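Local coordinates for protein virulence factor (Pectobacterium carotovorum, PDB 2W3Y) that acts as a virulence factor of a Drosophila pathogen, is S-palmitoylated and binds to lipid vesicles, at residues D9-F14 against E96-L101; F30-P34 against S75-N79; L36-A41 against N165-L169; L66-F70 against F228-Y233. The contacts are given in a common frame with arbitrary orientation. Residues are numbered along the deposited sequence.

Contact 1 (D9-F14 against E96-L101)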
loop_
_atom_site.group_PDB
_atom_site.type_symbol
_atom_site.label_atom_id
_atom_site.label_comp_id
_atom_site.label_asym_id
_atom_site.label_seq_id
_atom_site.Cartn_x
_atom_site.Cartn_y
_atom_site.Cartn_z
ATOM N N ASP A 9 14.459 19.520 -1.868
ATOM C CA ASP A 9 14.086 19.307 -3.270
ATOM C C ASP A 9 12.765 18.534 -3.380
ATOM O O ASP A 9 12.032 18.684 -4.358
ATOM C CB ASP A 9 15.214 18.655 -4.105
ATOM C CG ASP A 9 16.190 17.818 -3.271
ATOM O OD1 ASP A 9 17.108 17.222 -3.880
ATOM O OD2 ASP A 9 16.057 17.756 -2.024
ATOM N N VAL A 10 12.465 17.723 -2.365
ATOM C CA VAL A 10 11.156 17.080 -2.243
ATOM C C VAL A 10 10.074 18.111 -1.914
ATOM O O VAL A 10 9.003 18.103 -2.533
ATOM C CB VAL A 10 11.154 15.988 -1.167
ATOM C CG1 VAL A 10 10.115 14.929 -1.496
ATOM C CG2 VAL A 10 12.515 15.372 -1.070
ATOM N N ASP A 11 10.358 18.993 -0.948
ATOM C CA ASP A 11 9.464 20.118 -0.627
ATOM C C ASP A 11 9.104 20.967 -1.857
ATOM O O ASP A 11 7.926 21.287 -2.071
ATOM C CB ASP A 11 10.039 20.989 0.504
ATOM C CG ASP A 11 9.224 22.278 0.741
ATOM O OD1 ASP A 11 7.983 22.215 0.912
ATOM O OD2 ASP A 11 9.835 23.372 0.748
ATOM N N LEU A 12 10.102 21.303 -2.672
ATOM C CA LEU A 12 9.880 22.094 -3.887
ATOM C C LEU A 12 9.024 21.357 -4.922
ATOM O O LEU A 12 8.180 21.963 -5.584
ATOM C CB LEU A 12 11.218 22.505 -4.518
ATOM C CG LEU A 12 12.220 23.300 -3.667
ATOM C CD1 LEU A 12 13.540 23.501 -4.411
ATOM C CD2 LEU A 12 11.631 24.634 -3.210
ATOM N N TYR A 13 9.256 20.049 -5.054
ATOM C CA TYR A 13 8.493 19.194 -5.968
ATOM C C TYR A 13 7.003 19.228 -5.619
ATOM O O TYR A 13 6.138 19.423 -6.488
ATOM C CB TYR A 13 9.037 17.750 -5.940
ATOM C CG TYR A 13 8.280 16.825 -6.869
ATOM C CD1 TYR A 13 8.565 16.798 -8.239
ATOM C CD2 TYR A 13 7.259 15.994 -6.381
ATOM C CE1 TYR A 13 7.855 15.969 -9.108
ATOM C CE2 TYR A 13 6.554 15.157 -7.235
ATOM C CZ TYR A 13 6.858 15.150 -8.594
ATOM O OH TYR A 13 6.159 14.325 -9.441
ATOM N N PHE A 14 6.722 19.058 -4.333
ATOM C CA PHE A 14 5.358 19.064 -3.820
ATOM C C PHE A 14 4.735 20.461 -3.799
ATOM O O PHE A 14 3.542 20.604 -4.086
ATOM C CB PHE A 14 5.315 18.388 -2.444
ATOM C CG PHE A 14 5.239 16.884 -2.524
ATOM C CD1 PHE A 14 6.357 16.126 -2.881
ATOM C CD2 PHE A 14 4.034 16.224 -2.266
ATOM C CE1 PHE A 14 6.280 14.724 -2.993
ATOM C CE2 PHE A 14 3.951 14.833 -2.354
ATOM C CZ PHE A 14 5.073 14.077 -2.716
ATOM N N GLU A 96 6.239 8.298 -10.417
ATOM C CA GLU A 96 6.922 9.615 -10.467
ATOM C C GLU A 96 6.951 10.300 -9.088
ATOM O O GLU A 96 7.982 10.839 -8.664
ATOM C CB GLU A 96 6.249 10.521 -11.516
ATOM C CG GLU A 96 6.801 11.978 -11.645
ATOM C CD GLU A 96 8.075 12.093 -12.488
ATOM O OE1 GLU A 96 8.667 11.041 -12.860
ATOM O OE2 GLU A 96 8.483 13.244 -12.788
ATOM N N VAL A 97 5.825 10.242 -8.383
ATOM C CA VAL A 97 5.670 10.907 -7.077
ATOM C C VAL A 97 6.442 10.156 -5.977
ATOM O O VAL A 97 7.113 10.783 -5.141
ATOM C CB VAL A 97 4.161 11.104 -6.726
ATOM C CG1 VAL A 97 3.961 11.498 -5.261
ATOM C CG2 VAL A 97 3.498 12.154 -7.669
ATOM N N SER A 98 6.362 8.817 -5.984
ATOM C CA SER A 98 7.146 7.991 -5.064
ATOM C C SER A 98 8.676 8.128 -5.245
ATOM O O SER A 98 9.411 8.101 -4.270
ATOM C CB SER A 98 6.723 6.511 -5.168
ATOM O OG SER A 98 5.323 6.365 -4.951
ATOM N N ASN A 99 9.145 8.267 -6.485
ATOM C CA ASN A 99 10.574 8.484 -6.773
ATOM C C ASN A 99 11.108 9.814 -6.210
ATOM O O ASN A 99 12.308 10.050 -6.196
ATOM C CB ASN A 99 10.842 8.425 -8.284
ATOM C CG ASN A 99 10.847 6.997 -8.833
ATOM O OD1 ASN A 99 11.083 6.023 -8.106
ATOM N ND2 ASN A 99 10.610 6.876 -10.133
ATOM N N GLN A 100 10.205 10.669 -5.746
ATOM C CA GLN A 100 10.572 11.907 -5.073
ATOM C C GLN A 100 10.640 11.715 -3.560
ATOM O O GLN A 100 11.568 12.222 -2.912
ATOM C CB GLN A 100 9.612 13.033 -5.451
ATOM C CG GLN A 100 9.664 13.425 -6.918
ATOM C CD GLN A 100 11.046 13.893 -7.368
ATOM O OE1 GLN A 100 11.637 13.316 -8.280
ATOM N NE2 GLN A 100 11.564 14.940 -6.727
ATOM N N LEU A 101 9.691 10.945 -3.010
ATOM C CA LEU A 101 9.632 10.631 -1.573
ATOM C C LEU A 101 10.756 9.714 -1.080
ATOM O O LEU A 101 11.315 9.932 0.000
ATOM C CB LEU A 101 8.264 9.985 -1.201
ATOM C CG LEU A 101 7.013 10.859 -1.320
ATOM C CD1 LEU A 101 5.715 10.056 -1.133
ATOM C CD2 LEU A 101 7.050 12.075 -0.379
#
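Two helical segments run roughly antiparallel here, their N-to-C directions 151° apart and their axes 10.1 Å from each other at closest approach. The backbones come nearest at Val10 and Gln100, whose CA atoms are 5.9 Å apart; at Phe14 and Val97 the CA separation is 8.8 Å. Side chains fill the space between. Where the backbones are nearest, Val10 CG1 lies 3.4 Å from the carbonyl O of Gln100. One turn on, Tyr13 lays its ring over the aliphatic part of Gln100: CG of Gln100 sits 3.4 Å from the ring centroid, only 6° off the normal, a clear CH-pi contact. The Tyr13 hydroxyl reaches farther, with OH 3.3 Å from CG of Glu96. Deeper in, CZ of Phe14 touches CG1 of Val97 at 3.8 Å and CD2 of Leu101 at 3.7 Å. No hydrogen bond crosses between the segments. Behind this layer, Phe246 of helix 237-250 meets the Phe14 ring edge-to-face and also touches Val10 and Leu101, while Val73 and Ala77 of helix 57-81 press on Phe14. This is antiparallel helix-helix packing within a helical cluster, joining the N-terminal helix 9-18 to helix 91-105.

Contact 2 (F30-P34 against S75-N79)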
loop_
_atom_site.group_PDB
_atom_site.type_symbol
_atom_site.label_atom_id
_atom_site.label_comp_id
_atom_site.label_asym_id
_atom_site.label_seq_id
_atom_site.Cartn_x
_atom_site.Cartn_y
_atom_site.Cartn_z
ATOM N N PHE A 30 -5.549 18.075 1.578
ATOM C CA PHE A 30 -5.697 17.795 0.151
ATOM C C PHE A 30 -6.493 16.522 -0.132
ATOM O O PHE A 30 -6.291 15.508 0.518
ATOM C CB PHE A 30 -4.336 17.793 -0.524
ATOM C CG PHE A 30 -3.588 19.094 -0.360
ATOM C CD1 PHE A 30 -4.039 20.258 -0.993
ATOM C CD2 PHE A 30 -2.463 19.167 0.454
ATOM C CE1 PHE A 30 -3.355 21.480 -0.836
ATOM C CE2 PHE A 30 -1.763 20.380 0.612
ATOM C CZ PHE A 30 -2.219 21.541 -0.024
ATOM N N ASP A 31 -7.412 16.604 -1.094
ATOM C CA ASP A 31 -8.190 15.438 -1.543
ATOM C C ASP A 31 -7.273 14.310 -2.025
ATOM O O ASP A 31 -6.238 14.571 -2.635
ATOM C CB ASP A 31 -9.141 15.830 -2.672
ATOM C CG ASP A 31 -10.259 16.745 -2.206
ATOM O OD1 ASP A 31 -10.546 16.768 -0.989
ATOM O OD2 ASP A 31 -10.862 17.435 -3.068
ATOM N N ILE A 32 -7.652 13.064 -1.742
ATOM C CA ILE A 32 -6.887 11.907 -2.212
ATOM C C ILE A 32 -7.623 11.219 -3.344
ATOM O O ILE A 32 -8.786 11.532 -3.612
ATOM C CB ILE A 32 -6.513 10.910 -1.062
ATOM C CG1 ILE A 32 -7.767 10.226 -0.484
ATOM C CG2 ILE A 32 -5.645 11.640 0.001
ATOM C CD1 ILE A 32 -7.473 8.999 0.406
ATOM N N VAL A 33 -6.938 10.309 -4.025
ATOM C CA VAL A 33 -7.529 9.608 -5.133
ATOM C C VAL A 33 -8.604 8.664 -4.574
ATOM O O VAL A 33 -8.320 7.881 -3.663
ATOM C CB VAL A 33 -6.464 8.852 -5.945
ATOM C CG1 VAL A 33 -7.120 7.926 -6.998
ATOM C CG2 VAL A 33 -5.459 9.858 -6.579
ATOM N N PRO A 34 -9.845 8.772 -5.085
ATOM C CA PRO A 34 -10.939 7.928 -4.568
ATOM C C PRO A 34 -10.640 6.435 -4.712
ATOM O O PRO A 34 -10.140 5.990 -5.757
ATOM C CB PRO A 34 -12.140 8.348 -5.428
ATOM C CG PRO A 34 -11.795 9.768 -5.834
ATOM C CD PRO A 34 -10.326 9.703 -6.117
ATOM N N SER A 75 -0.862 10.037 -2.466
ATOM C CA SER A 75 -2.160 10.002 -3.124
ATOM C C SER A 75 -2.715 11.383 -3.472
ATOM O O SER A 75 -3.298 11.555 -4.543
ATOM C CB SER A 75 -3.185 9.243 -2.278
ATOM O OG SER A 75 -4.396 9.151 -3.001
ATOM N N ALA A 76 -2.541 12.345 -2.563
ATOM C CA ALA A 76 -3.001 13.724 -2.780
ATOM C C ALA A 76 -2.245 14.459 -3.903
ATOM O O ALA A 76 -2.874 15.171 -4.706
ATOM C CB ALA A 76 -2.989 14.514 -1.472
ATOM N N ALA A 77 -0.928 14.242 -3.980
ATOM C CA ALA A 77 -0.085 14.739 -5.084
ATOM C C ALA A 77 -0.530 14.194 -6.445
ATOM O O ALA A 77 -0.655 14.947 -7.416
ATOM C CB ALA A 77 1.387 14.393 -4.831
ATOM N N VAL A 78 -0.795 12.890 -6.495
ATOM C CA VAL A 78 -1.288 12.213 -7.695
ATOM C C VAL A 78 -2.627 12.783 -8.149
ATOM O O VAL A 78 -2.794 13.080 -9.327
ATOM C CB VAL A 78 -1.436 10.672 -7.485
ATOM C CG1 VAL A 78 -2.281 10.050 -8.618
ATOM C CG2 VAL A 78 -0.071 10.017 -7.400
ATOM N N ASN A 79 -3.563 12.908 -7.204
ATOM C CA ASN A 79 -4.885 13.470 -7.436
ATOM C C ASN A 79 -4.855 14.869 -8.067
ATOM O O ASN A 79 -5.598 15.156 -9.020
ATOM C CB ASN A 79 -5.657 13.534 -6.120
ATOM C CG ASN A 79 -7.113 13.889 -6.324
ATOM O OD1 ASN A 79 -7.860 13.143 -6.950
ATOM N ND2 ASN A 79 -7.520 15.041 -5.804
HETATM O O HOH W 1 -5.167 16.554 -4.174
#
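This is a loop-on-helix contact: the extended segment 30-34, in the loop between helix 9-18 and strand 36-37, lies across the later part of helix 57-81. The approach is close, with CA of Ile32 and CA of Ala76 only 4.3 Å apart, a distance that the small side chain of Ala76 permits. Val33 N donates a hydrogen bond to Ser75 OG, 3.0 Å away, and that same hydroxyl is also hydrogen-bonded to Tyr44 of strand 40-49. A carbonyl provides the next link: Asp31 O lies 3.3 Å from CA of Ala76 in a CA-H...O contact. A water donates to Asp31 O and to Ala76 O, 2.7 Å from each, and accepts from Asn79 ND2 at 3.2 Å. Asn79 OD1 is hydrogen-bonded to Lys88. Apolar contacts flank the polar ones, with CB of Phe30 3.7 Å from CB of Ala76, and CG2 of Val33 3.8 Å from CG1 of Val78. Trp94 of helix 91-105 covers Val33 and Val78. The chemistry implies that an irregular backbone can have polar groups satisfied from a helix: the N-H of Val33 by a serine side chain, the C=O of Asp31 by a water shared with the helix.

Contact 3 (L36-A41 against N165-L169)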
loop_
_atom_site.group_PDB
_atom_site.type_symbol
_atom_site.label_atom_id
_atom_site.label_comp_id
_atom_site.label_asym_id
_atom_site.label_seq_id
_atom_site.Cartn_x
_atom_site.Cartn_y
_atom_site.Cartn_z
ATOM N N LEU A 36 -12.477 3.725 -4.996
ATOM C CA LEU A 36 -13.191 2.922 -5.970
ATOM C C LEU A 36 -13.953 3.794 -6.966
ATOM O O LEU A 36 -14.744 4.648 -6.582
ATOM C CB LEU A 36 -14.117 1.920 -5.263
ATOM C CG LEU A 36 -15.043 1.030 -6.099
ATOM C CD1 LEU A 36 -14.229 0.089 -6.981
ATOM C CD2 LEU A 36 -15.990 0.252 -5.200
ATOM N N SER A 37 -13.729 3.537 -8.252
ATOM C CA SER A 37 -14.224 4.388 -9.319
ATOM C C SER A 37 -14.492 3.570 -10.569
ATOM O O SER A 37 -13.945 2.475 -10.740
ATOM C CB SER A 37 -13.156 5.458 -9.638
ATOM O OG SER A 37 -13.344 5.999 -10.923
ATOM N N LYS A 38 -15.309 4.102 -11.474
ATOM C CA LYS A 38 -15.431 3.441 -12.769
ATOM C C LYS A 38 -14.108 3.447 -13.574
ATOM O O LYS A 38 -13.890 2.586 -14.424
ATOM C CB LYS A 38 -16.633 3.974 -13.569
ATOM C CG LYS A 38 -16.616 5.455 -13.877
ATOM C CD LYS A 38 -17.909 5.853 -14.633
ATOM C CE LYS A 38 -18.072 5.059 -15.930
ATOM N NZ LYS A 38 -19.236 5.531 -16.717
ATOM N N ASP A 39 -13.221 4.396 -13.266
ATOM C CA ASP A 39 -11.913 4.516 -13.937
ATOM C C ASP A 39 -10.764 3.711 -13.326
ATOM O O ASP A 39 -9.659 3.691 -13.881
ATOM C CB ASP A 39 -11.530 5.992 -14.074
ATOM C CG ASP A 39 -12.467 6.741 -15.027
ATOM O OD1 ASP A 39 -12.995 6.096 -15.963
ATOM O OD2 ASP A 39 -12.686 7.954 -14.836
ATOM N N GLY A 40 -11.033 3.038 -12.200
ATOM C CA GLY A 40 -10.040 2.211 -11.534
ATOM C C GLY A 40 -10.200 2.236 -10.019
ATOM O O GLY A 40 -11.060 2.928 -9.481
ATOM N N ALA A 41 -9.370 1.466 -9.327
ATOM C CA ALA A 41 -9.468 1.393 -7.878
ATOM C C ALA A 41 -8.068 1.510 -7.267
ATOM O O ALA A 41 -7.099 1.052 -7.866
ATOM C CB ALA A 41 -10.123 0.072 -7.461
ATOM N N ASN A 165 -9.698 -2.652 -20.019
ATOM C CA ASN A 165 -8.896 -3.076 -18.865
ATOM C C ASN A 165 -9.246 -2.170 -17.692
ATOM O O ASN A 165 -9.548 -0.988 -17.896
ATOM C CB ASN A 165 -7.394 -2.994 -19.154
ATOM C CG ASN A 165 -6.912 -4.027 -20.194
ATOM O OD1 ASN A 165 -7.589 -5.028 -20.511
ATOM N ND2 ASN A 165 -5.698 -3.801 -20.688
ATOM N N TYR A 166 -9.219 -2.722 -16.481
ATOM C CA TYR A 166 -9.567 -1.972 -15.268
ATOM C C TYR A 166 -8.313 -1.838 -14.369
ATOM O O TYR A 166 -7.798 -2.827 -13.822
ATOM C CB TYR A 166 -10.726 -2.662 -14.525
ATOM C CG TYR A 166 -11.272 -1.884 -13.340
ATOM C CD1 TYR A 166 -12.274 -0.907 -13.512
ATOM C CD2 TYR A 166 -10.767 -2.105 -12.043
ATOM C CE1 TYR A 166 -12.765 -0.188 -12.411
ATOM C CE2 TYR A 166 -11.263 -1.408 -10.955
ATOM C CZ TYR A 166 -12.245 -0.456 -11.138
ATOM O OH TYR A 166 -12.705 0.233 -10.034
ATOM N N ASN A 167 -7.810 -0.615 -14.249
ATOM C CA ASN A 167 -6.585 -0.349 -13.472
ATOM C C ASN A 167 -6.767 -0.548 -11.967
ATOM O O ASN A 167 -7.780 -0.127 -11.407
ATOM C CB ASN A 167 -6.056 1.062 -13.743
ATOM C CG ASN A 167 -5.519 1.223 -15.169
ATOM O OD1 ASN A 167 -4.817 0.359 -15.678
ATOM N ND2 ASN A 167 -5.858 2.334 -15.807
ATOM N N TYR A 168 -5.771 -1.164 -11.333
ATOM C CA TYR A 168 -5.885 -1.647 -9.950
ATOM C C TYR A 168 -4.549 -1.510 -9.229
ATOM O O TYR A 168 -3.558 -2.160 -9.597
ATOM C CB TYR A 168 -6.373 -3.098 -9.940
ATOM C CG TYR A 168 -6.673 -3.725 -8.575
ATOM C CD1 TYR A 168 -7.560 -3.121 -7.666
ATOM C CD2 TYR A 168 -6.108 -4.952 -8.228
ATOM C CE1 TYR A 168 -7.844 -3.726 -6.412
ATOM C CE2 TYR A 168 -6.394 -5.571 -7.003
ATOM C CZ TYR A 168 -7.259 -4.946 -6.095
ATOM O OH TYR A 168 -7.544 -5.577 -4.890
ATOM N N LEU A 169 -4.533 -0.647 -8.210
ATOM C CA LEU A 169 -3.321 -0.292 -7.467
ATOM C C LEU A 169 -3.477 -0.619 -5.969
ATOM O O LEU A 169 -4.571 -0.504 -5.423
ATOM C CB LEU A 169 -2.996 1.211 -7.647
ATOM C CG LEU A 169 -2.799 1.831 -9.049
ATOM C CD1 LEU A 169 -4.126 2.199 -9.718
ATOM C CD2 LEU A 169 -1.907 3.085 -8.998
HETATM O O HOH W 2 -9.162 1.638 -15.501
HETATM O O HOH W 3 -7.567 4.626 -15.430
#
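The hydroxyl of Tyr166 donates a short hydrogen bond to the backbone of the opposing segment, with OH 2.7 Å from Ser37 O. Two backbone bonds follow, Ala41 N to Asn167 O at 3.1 Å and Leu169 N to Ala41 O at 3.1 Å; they straddle Tyr168 and make the parallel bridge between Ala41 and Tyr168. Two waters accept from Asn167, one from N and one from ND2, and both donate to Asp39 O. The chain reverses in a type I turn from Ser37 to Gly40, where Ser37 OG accepts from Asp39 N at 2.8 Å, an ST turn. Gly40 has phi/psi of 146/177, angles that favour glycine, and a CB there would also clash with Asn167 O. Its bare CA sits over the face of the Tyr166 ring, 3.9 Å from the centroid. Ala41 CB packs 4.0 Å from CE2 of Tyr166 and 4.1 Å from CD1 of Tyr168. Leu155 and Met159 of helix 142-159 touch Ala41 and Tyr166 respectively. What results is a tight beta hairpin whose second strand, 40-49, joins strand 166-179 in parallel within the mixed sheet; the Tyr168 side chain lies about 4 Å, at the nearest atoms, from the bound palmitic acid.

Contact 4 (L66-F70 against F228-Y233)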
loop_
_atom_site.group_PDB
_atom_site.type_symbol
_atom_site.label_atom_id
_atom_site.label_comp_id
_atom_site.label_asym_id
_atom_site.label_seq_id
_atom_site.Cartn_x
_atom_site.Cartn_y
_atom_site.Cartn_z
ATOM N N LEU A 66 2.809 7.281 10.801
ATOM C CA LEU A 66 3.683 7.910 9.803
ATOM C C LEU A 66 3.463 7.389 8.375
ATOM O O LEU A 66 3.365 8.173 7.423
ATOM C CB LEU A 66 5.146 7.729 10.193
ATOM C CG LEU A 66 5.664 8.548 11.381
ATOM C CD1 LEU A 66 7.079 8.071 11.770
ATOM C CD2 LEU A 66 5.650 10.056 11.077
ATOM N N MET A 67 3.388 6.068 8.231
ATOM C CA MET A 67 3.251 5.472 6.901
ATOM C C MET A 67 1.891 5.788 6.257
ATOM O O MET A 67 1.835 6.074 5.053
ATOM C CB MET A 67 3.532 3.963 6.943
ATOM C CG MET A 67 5.014 3.571 7.111
ATOM S SD MET A 67 6.209 4.210 5.890
ATOM C CE MET A 67 6.721 5.785 6.548
ATOM N N GLU A 68 0.806 5.757 7.051
ATOM C CA GLU A 68 -0.532 6.132 6.535
ATOM C C GLU A 68 -0.550 7.596 6.048
ATOM O O GLU A 68 -1.208 7.936 5.052
ATOM C CB GLU A 68 -1.644 5.876 7.561
ATOM C CG GLU A 68 -1.833 4.384 7.917
ATOM C CD GLU A 68 -3.199 4.031 8.528
ATOM O OE1 GLU A 68 -4.066 4.922 8.734
ATOM O OE2 GLU A 68 -3.421 2.819 8.786
ATOM N N ARG A 69 0.196 8.449 6.743
ATOM C CA ARG A 69 0.328 9.849 6.358
ATOM C C ARG A 69 1.118 10.019 5.059
ATOM O O ARG A 69 0.734 10.831 4.211
ATOM C CB ARG A 69 0.966 10.663 7.486
ATOM C CG ARG A 69 0.040 10.825 8.704
ATOM C CD ARG A 69 0.717 11.636 9.801
ATOM N NE ARG A 69 0.601 13.065 9.507
ATOM C CZ ARG A 69 1.190 14.046 10.189
ATOM N NH1 ARG A 69 1.971 13.777 11.233
ATOM N NH2 ARG A 69 0.992 15.307 9.818
ATOM N N PHE A 70 2.203 9.256 4.916
ATOM C CA PHE A 70 2.989 9.214 3.671
ATOM C C PHE A 70 2.161 8.697 2.483
ATOM O O PHE A 70 2.224 9.257 1.378
ATOM C CB PHE A 70 4.265 8.383 3.850
ATOM C CG PHE A 70 5.474 9.187 4.313
ATOM C CD1 PHE A 70 6.035 10.170 3.495
ATOM C CD2 PHE A 70 6.057 8.934 5.560
ATOM C CE1 PHE A 70 7.153 10.900 3.914
ATOM C CE2 PHE A 70 7.171 9.654 6.002
ATOM C CZ PHE A 70 7.723 10.640 5.185
ATOM N N PHE A 228 11.338 2.793 5.563
ATOM C CA PHE A 228 11.448 4.061 6.281
ATOM C C PHE A 228 12.595 4.081 7.293
ATOM O O PHE A 228 12.869 3.091 7.954
ATOM C CB PHE A 228 10.134 4.454 6.971
ATOM C CG PHE A 228 10.184 5.809 7.635
ATOM C CD1 PHE A 228 10.290 6.967 6.872
ATOM C CD2 PHE A 228 10.133 5.925 9.026
ATOM C CE1 PHE A 228 10.344 8.216 7.475
ATOM C CE2 PHE A 228 10.179 7.172 9.633
ATOM C CZ PHE A 228 10.285 8.311 8.869
ATOM N N ARG A 229 13.244 5.241 7.395
ATOM C CA ARG A 229 14.349 5.468 8.319
ATOM C C ARG A 229 13.817 5.699 9.732
ATOM O O ARG A 229 13.948 6.797 10.288
ATOM C CB ARG A 229 15.174 6.672 7.857
ATOM C CG ARG A 229 15.847 6.494 6.519
ATOM C CD ARG A 229 17.017 7.445 6.385
ATOM N NE ARG A 229 16.714 8.591 5.547
ATOM C CZ ARG A 229 17.384 9.738 5.568
ATOM N NH1 ARG A 229 18.388 9.926 6.410
ATOM N NH2 ARG A 229 17.026 10.712 4.753
ATOM N N ILE A 230 13.220 4.660 10.310
ATOM C CA ILE A 230 12.572 4.765 11.630
ATOM C C ILE A 230 13.573 5.005 12.779
ATOM O O ILE A 230 13.260 5.706 13.754
ATOM C CB ILE A 230 11.649 3.528 11.910
ATOM C CG1 ILE A 230 10.719 3.773 13.102
ATOM C CG2 ILE A 230 12.461 2.238 12.065
ATOM C CD1 ILE A 230 9.613 4.793 12.851
ATOM N N GLU A 231 14.765 4.428 12.631
ATOM C CA GLU A 231 15.872 4.553 13.591
ATOM C C GLU A 231 16.354 5.997 13.709
ATOM O O GLU A 231 16.497 6.513 14.823
ATOM C CB GLU A 231 17.043 3.651 13.190
ATOM C CG GLU A 231 16.727 2.145 13.132
ATOM C CD GLU A 231 16.033 1.701 11.832
ATOM O OE1 GLU A 231 15.558 0.543 11.804
ATOM O OE2 GLU A 231 15.951 2.496 10.854
ATOM N N GLU A 232 16.574 6.638 12.560
ATOM C CA GLU A 232 16.941 8.045 12.484
ATOM C C GLU A 232 15.821 8.982 12.926
ATOM O O GLU A 232 16.099 10.038 13.488
ATOM C CB GLU A 232 17.392 8.416 11.075
ATOM C CG GLU A 232 18.766 7.882 10.722
ATOM C CD GLU A 232 18.997 7.775 9.225
ATOM O OE1 GLU A 232 19.248 8.824 8.584
ATOM O OE2 GLU A 232 18.939 6.637 8.696
ATOM N N TYR A 233 14.566 8.603 12.672
ATOM C CA TYR A 233 13.420 9.407 13.105
ATOM C C TYR A 233 13.357 9.518 14.642
ATOM O O TYR A 233 12.995 10.565 15.181
ATOM C CB TYR A 233 12.104 8.850 12.529
ATOM C CG TYR A 233 10.866 9.612 12.953
ATOM C CD1 TYR A 233 10.414 10.712 12.226
ATOM C CD2 TYR A 233 10.154 9.236 14.093
ATOM C CE1 TYR A 233 9.267 11.424 12.636
ATOM C CE2 TYR A 233 9.029 9.925 14.507
ATOM C CZ TYR A 233 8.584 11.018 13.775
ATOM O OH TYR A 233 7.459 11.685 14.196
#
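Leu66 opens the apolar packing of helix 57-81 on the strand-to-helix connection where strand 214-228 ends and helix 230-235 begins. Its CD1 reaches three residues at once: 3.9 Å from CE2 of Phe228, 4.3 Å from CD1 of Ile230 and 3.8 Å from CE2 of Tyr233. Against Tyr233 the methyl sits over the ring face, 3.8 Å from the centroid and 11° off the normal, a CH-pi contact. The hydroxyl of that tyrosine is hydrogen-bonded to Asp244 and Lys240 of helix 237-250. Met67 follows, its SD 5.5 Å from the Phe228 ring centroid in an oblique Met-aromatic contact. One turn after Leu66, Phe70 returns to the interface, where its ring lies 5.8 Å from that of Phe228 between centroids, with planes at 51°; Phe106 meets the Phe70 ring edge-to-face. On the partner segment, Arg229 takes the N-cap position, centres an inverse gamma turn that redirects the chain from strand to helix, and forms a salt bridge with Glu232, NH1 to OE1 at 2.6 Å. For the closest touch between the segments, look to CE of Met67, 3.6 Å from CG of Phe228.

Helix 57-81 is shared by two contacts: contact 4 uses its middle, contact 2 its later part, about 20 Å away between centres. Contact 1 lies about 14 Å from contact 2 between centres and touches it where Phe14 and Val97 pack on Ala77. Along the chain, contact 2 is nested within the loop closed by contact 1, and every other pair crosses, so the chain is thoroughly interlaced. Segment 30-34 leads, one residue on, into segment 36-41. Contacts 3 and 4 lie on opposite sides of the chain's centre, about 28 Å apart between centres. Contacts 1 and 2 thus belong to the helices and the loop leading to the mixed sheet, contact 3 lies in that sheet beside the bound palmitic acid, and contact 4 sets a helix against a sheet strand's end.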